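Local coordinates for protein endoglucanase family 5 (PDB 6PZ7) that probably hydrolyses internal beta-1,4-glucosidic bonds of cellulose and related plant polysaccharides, as a broad-specificity endoglucanase of glycoside hydrolase subfamily GH5_4, at residues E162-I167 and A200-N205; V192-A197 and N205-P210. One frame throughout, in Å; residues are numbered along the deposited sequence. Where two conformers were deposited one is given.

Interaction 1: residues E162-I167 and A200-N205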
loop_
_atom_site.group_PDB
_atom_site.type_symbol
_atom_site.label_atom_id
_atom_site.label_comp_id
_atom_site.label_asym_id
_atom_site.label_seq_id
_atom_site.Cartn_x
_atom_site.Cartn_y
_atom_site.Cartn_z
ATOM N N GLU A 162 17.821 -14.121 5.697
ATOM C CA GLU A 162 18.660 -12.921 5.557
ATOM C C GLU A 162 17.833 -11.706 5.182
ATOM O O GLU A 162 17.930 -10.661 5.808
ATOM C CB GLU A 162 19.723 -13.175 4.477
ATOM C CG GLU A 162 20.420 -11.901 4.014
ATOM C CD GLU A 162 21.527 -12.099 3.002
ATOM O OE1 GLU A 162 21.575 -13.186 2.334
ATOM O OE2 GLU A 162 22.335 -11.216 2.803
ATOM N N SER A 163 17.028 -11.813 4.116
ATOM C CA SER A 163 16.332 -10.623 3.648
ATOM C C SER A 163 15.246 -10.182 4.614
ATOM O O SER A 163 15.012 -8.982 4.779
ATOM C CB SER A 163 15.813 -10.822 2.220
ATOM O OG SER A 163 15.087 -12.059 2.042
ATOM N N ARG A 164 14.573 -11.138 5.270
ATOM C CA ARG A 164 13.585 -10.768 6.295
ATOM C C ARG A 164 14.237 -10.009 7.448
ATOM O O ARG A 164 13.688 -9.022 7.964
ATOM C CB ARG A 164 12.818 -12.005 6.753
ATOM C CG ARG A 164 11.932 -12.592 5.675
ATOM C CD ARG A 164 11.039 -13.691 6.167
ATOM N NE ARG A 164 11.734 -14.882 6.665
ATOM C CZ ARG A 164 12.022 -15.950 5.956
ATOM N NH1 ARG A 164 11.732 -15.997 4.665
ATOM N NH2 ARG A 164 12.640 -16.976 6.530
ATOM N N ASP A 165 15.433 -10.453 7.857
ATOM C CA ASP A 165 16.190 -9.752 8.895
ATOM C C ASP A 165 16.503 -8.329 8.464
ATOM O O ASP A 165 16.255 -7.368 9.210
ATOM C CB ASP A 165 17.460 -10.565 9.189
ATOM C CG ASP A 165 18.229 -10.092 10.389
ATOM O OD1 ASP A 165 17.699 -9.344 11.262
ATOM O OD2 ASP A 165 19.419 -10.474 10.469
ATOM N N VAL A 166 17.037 -8.159 7.263
ATOM C CA VAL A 166 17.420 -6.829 6.799
ATOM C C VAL A 166 16.199 -5.925 6.637
ATOM O O VAL A 166 16.263 -4.728 6.948
ATOM C CB VAL A 166 18.282 -6.909 5.532
ATOM C CG1 VAL A 166 18.606 -5.508 5.010
ATOM C CG2 VAL A 166 19.573 -7.693 5.818
ATOM N N ILE A 167 15.068 -6.450 6.189
ATOM C CA ILE A 167 13.881 -5.606 6.121
ATOM C C ILE A 167 13.506 -5.073 7.491
ATOM O O ILE A 167 13.052 -3.930 7.616
ATOM C CB ILE A 167 12.728 -6.338 5.444
ATOM C CG1 ILE A 167 13.054 -6.447 3.942
ATOM C CG2 ILE A 167 11.387 -5.651 5.731
ATOM C CD1 ILE A 167 12.267 -7.418 3.252
ATOM N N ALA A 200 3.046 -14.758 3.358
ATOM C CA ALA A 200 3.681 -16.046 3.616
ATOM C C ALA A 200 3.921 -16.186 5.109
ATOM O O ALA A 200 4.328 -15.240 5.787
ATOM C CB ALA A 200 4.996 -16.149 2.855
ATOM N N THR A 201 3.753 -17.407 5.602
ATOM C CA THR A 201 3.900 -17.687 7.034
ATOM C C THR A 201 5.227 -17.168 7.602
ATOM O O THR A 201 5.236 -16.494 8.629
ATOM C CB THR A 201 3.752 -19.198 7.273
ATOM O OG1 THR A 201 2.492 -19.616 6.721
ATOM C CG2 THR A 201 3.850 -19.545 8.755
ATOM N N ALA A 202 6.339 -17.446 6.937
ATOM C CA ALA A 202 7.632 -17.043 7.470
ATOM C C ALA A 202 7.807 -15.532 7.411
ATOM O O ALA A 202 8.485 -14.940 8.269
ATOM C CB ALA A 202 8.797 -17.703 6.735
ATOM N N ALA A 203 7.262 -14.880 6.377
ATOM C CA ALA A 203 7.331 -13.423 6.286
ATOM C C ALA A 203 6.609 -12.776 7.455
ATOM O O ALA A 203 7.108 -11.825 8.067
ATOM C CB ALA A 203 6.772 -12.970 4.942
ATOM N N MET A 204 5.418 -13.269 7.774
ATOM C CA MET A 204 4.679 -12.712 8.896
ATOM C C MET A 204 5.345 -13.061 10.217
ATOM O O MET A 204 5.395 -12.224 11.119
ATOM C CB MET A 204 3.227 -13.176 8.878
ATOM C CG MET A 204 2.472 -12.752 7.608
ATOM S SD MET A 204 0.660 -12.797 7.765
ATOM C CE MET A 204 0.441 -14.538 8.133
ATOM N N ASN A 205 5.906 -14.261 10.343
ATOM C CA ASN A 205 6.509 -14.663 11.617
ATOM C C ASN A 205 7.783 -13.894 11.938
ATOM O O ASN A 205 8.077 -13.637 13.119
ATOM C CB ASN A 205 6.814 -16.162 11.613
ATOM C CG ASN A 205 5.593 -17.006 11.905
ATOM O OD1 ASN A 205 4.592 -16.530 12.453
ATOM N ND2 ASN A 205 5.681 -18.284 11.563
#
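The guanidinium of Arg164 carries the methyl of Ala202 on one face: CB stands over the middle of the group, 3.8 Å from CZ and nearly equally far from NH2. Ala203 N approaches the same group obliquely. NE makes a salt bridge to Asp206, one turn on from Ala202 and Ala203, and NH1 donates to Gly158 O, so two polar bonds fix the rotation of the flat group while Ala202 covers it. Before the guanidinium, the aliphatic part of the chain does the touching. Arg164 CD lies 3.5 Å from Ala202 O and 3.7 Å from Ala203 CA, and it is 4.5 Å from the methyl of Ala203. A bend at chi3 (-63°) turns the outer end of the arginine across the first turn of the small helix, and its face over the Ala202 methyl. Alanines at both positions let the backbones come close, with Arg164 CA 6.8 Å from Ala203 CA. Only 116 Å² is buried, and Arg164 supplies all of the contact from helix 161-180. Here the start of helix 161-180 meets the short helix 201-206, which follows strand 190-193 in the (beta/alpha)8 barrel of a family 5 glycoside hydrolase.

Interaction 2: residues V192-A197 and N205-P210; sequences VPTYAA and NDLVIP. With EDO (1,2-ethanediol), chain D.
Leu207 drives its isobutyl group against the backbone of Pro193 and Thr194: CD1 reaches Pro193 O at 3.5 Å and Thr194 CA at 4.0 Å. Its other branch, CD2, meets the methyl of Thr194, with CG2 at 4.1 Å, and the two side chains cross at about a right angle. These contacts are those of one of the two modelled conformers of Leu207. Leu207 CG is anti to the backbone N (chi1 -172°), which carries both branches across to that backbone. Farther along, Val192 CG2 rests on Pro210 CD at 4.3 Å, a purely apolar touch. The touching parts run in nearly opposite directions, 157° apart. Between them the chain makes the small helix 201-206 and turns back, as the alpha part of the beta-alpha-beta unit that leads on to strand 216-221 of the TIM barrel; the contact thus lines the outside of the parallel sheet. Behind the first shell, Val218 of that next strand touches Leu207, and Leu220 touches Thr194. Thr194 OG1 bonds to Ser198 O, which leaves CG2 turned to the leucine. Pro193 O, besides meeting Leu207 CD1, accepts a hydrogen bond from Asn171 ND2 of helix 161-180. On the same helix, Asn168 bonds to both Asp206 O and Val208 N, holding the backbone on both sides of Leu207. Past Thr194 the chain makes a tight turn, Ala197 N bonding to Thr194 O at 2.9 Å. At that turn a 1,2-ethanediol, probably from the crystallisation liquor, donates through O2 to Ala196 O at 2.6 Å.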
loop_
_atom_site.group_PDB
_atom_site.type_symbol
_atom_site.label_atom_id
_atom_site.label_comp_id
_atom_site.label_asym_id
_atom_site.label_seq_id
_atom_site.Cartn_x
_atom_site.Cartn_y
_atom_site.Cartn_z
ATOM N N VAL A 192 4.350 -0.532 8.148
ATOM C CA VAL A 192 5.587 -1.244 7.779
ATOM C C VAL A 192 5.232 -2.609 7.207
ATOM O O VAL A 192 4.377 -3.312 7.786
ATOM C CB VAL A 192 6.548 -1.415 8.970
ATOM C CG1 VAL A 192 6.933 -0.056 9.521
ATOM C CG2 VAL A 192 6.012 -2.342 10.085
ATOM N N PRO A 193 5.830 -3.006 6.076
ATOM C CA PRO A 193 5.522 -4.315 5.490
ATOM C C PRO A 193 6.474 -5.410 5.948
ATOM O O PRO A 193 7.602 -5.156 6.383
ATOM C CB PRO A 193 5.730 -4.061 3.983
ATOM C CG PRO A 193 6.914 -3.091 3.972
ATOM C CD PRO A 193 6.672 -2.179 5.165
ATOM N N THR A 194 5.998 -6.654 5.787
ATOM C CA THR A 194 6.818 -7.853 5.700
ATOM C C THR A 194 7.640 -7.797 4.397
ATOM O O THR A 194 7.439 -6.938 3.527
ATOM C CB THR A 194 5.900 -9.066 5.681
ATOM O OG1 THR A 194 5.009 -8.875 4.581
ATOM C CG2 THR A 194 5.109 -9.253 6.968
ATOM N N TYR A 195 8.509 -8.792 4.221
ATOM C CA TYR A 195 9.199 -9.019 2.947
ATOM C C TYR A 195 8.144 -9.089 1.849
ATOM O O TYR A 195 7.213 -9.883 1.923
ATOM C CB TYR A 195 9.973 -10.353 3.006
ATOM C CG TYR A 195 10.746 -10.625 1.723
ATOM C CD1 TYR A 195 10.131 -11.135 0.606
ATOM C CD2 TYR A 195 12.113 -10.362 1.646
ATOM C CE1 TYR A 195 10.818 -11.362 -0.576
ATOM C CE2 TYR A 195 12.812 -10.584 0.460
ATOM C CZ TYR A 195 12.168 -11.096 -0.635
ATOM O OH TYR A 195 12.842 -11.313 -1.828
ATOM N N ALA A 196 8.300 -8.236 0.828
ATOM C CA ALA A 196 7.404 -8.133 -0.327
ATOM C C ALA A 196 5.955 -7.811 0.044
ATOM O O ALA A 196 5.070 -8.017 -0.780
ATOM C CB ALA A 196 7.485 -9.351 -1.234
ATOM N N ALA A 197 5.695 -7.355 1.258
ATOM C CA ALA A 197 4.341 -7.241 1.795
ATOM C C ALA A 197 3.609 -8.574 1.743
ATOM O O ALA A 197 2.389 -8.645 1.672
ATOM C CB ALA A 197 3.535 -6.093 1.172
ATOM N N ASN A 205 5.906 -14.261 10.343
ATOM C CA ASN A 205 6.509 -14.663 11.617
ATOM C C ASN A 205 7.783 -13.894 11.938
ATOM O O ASN A 205 8.077 -13.637 13.119
ATOM C CB ASN A 205 6.814 -16.162 11.613
ATOM C CG ASN A 205 5.593 -17.006 11.905
ATOM O OD1 ASN A 205 4.592 -16.530 12.453
ATOM N ND2 ASN A 205 5.681 -18.284 11.563
ATOM N N ASP A 206 8.543 -13.494 10.934
ATOM C CA ASP A 206 9.825 -12.870 11.161
ATOM C C ASP A 206 9.765 -11.354 11.284
ATOM O O ASP A 206 10.770 -10.739 11.680
ATOM C CB ASP A 206 10.866 -13.261 10.099
ATOM C CG ASP A 206 11.414 -14.667 10.271
ATOM O OD1 ASP A 206 11.092 -15.339 11.288
ATOM O OD2 ASP A 206 12.216 -15.090 9.384
ATOM N N LEU A 207 8.617 -10.741 11.014
ATOM C CA LEU A 207 8.461 -9.305 11.163
ATOM C C LEU A 207 8.678 -8.898 12.610
ATOM O O LEU A 207 8.093 -9.481 13.525
ATOM C CB LEU A 207 7.060 -8.914 10.718
ATOM C CG LEU A 207 6.816 -7.420 10.628
ATOM C CD1 LEU A 207 7.568 -6.829 9.450
ATOM C CD2 LEU A 207 5.346 -7.134 10.513
ATOM N N VAL A 208 9.476 -7.856 12.802
ATOM C CA VAL A 208 9.665 -7.198 14.094
ATOM C C VAL A 208 9.136 -5.781 13.972
ATOM O O VAL A 208 9.554 -5.032 13.086
ATOM C CB VAL A 208 11.142 -7.204 14.528
ATOM C CG1 VAL A 208 11.315 -6.380 15.804
ATOM C CG2 VAL A 208 11.601 -8.629 14.706
ATOM N N ILE A 209 8.219 -5.400 14.848
ATOM C CA ILE A 209 7.723 -4.021 14.859
ATOM C C ILE A 209 8.810 -3.086 15.387
ATOM O O ILE A 209 9.253 -3.263 16.533
ATOM C CB ILE A 209 6.465 -3.916 15.744
ATOM C CG1 ILE A 209 5.358 -4.831 15.247
ATOM C CG2 ILE A 209 6.000 -2.449 15.847
ATOM C CD1 ILE A 209 4.725 -4.416 13.913
ATOM N N PRO A 210 9.260 -2.087 14.629
ATOM C CA PRO A 210 10.321 -1.186 15.110
ATOM C C PRO A 210 10.030 -0.616 16.483
ATOM O O PRO A 210 8.968 0.001 16.708
ATOM C CB PRO A 210 10.352 -0.074 14.043
ATOM C CG PRO A 210 9.921 -0.759 12.782
ATOM C CD PRO A 210 8.845 -1.753 13.247
HETATM C C1 EDO D . 2.312 -9.971 -3.484
HETATM O O1 EDO D . 0.990 -9.561 -3.780
HETATM C C2 EDO D . 2.584 -9.666 -2.011
HETATM O O2 EDO D . 3.900 -10.148 -1.818
#

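The centres of interactions 1 and 2 lie 6 Å apart, on the same side of the chain's centre, and both use helix 201-206, with Asn205 common to the two. Along the chain the segments alternate: 162-167, 192-197, 200-205, then 205-210. Helix 161-180 meets the short helix in interaction 1, while strand 190-193 and the chain just past it meet the exit of that helix in interaction 2. The two also touch by packing, Ala203 O on Thr194 CG2 (3.4 Å) and Ile167 CD1 on Tyr195 CD2 (3.4 Å). Helix 161-180, strand 190-193 and helix 201-206, consecutive in the chain, thus meet at one place in the (beta/alpha)8 fold.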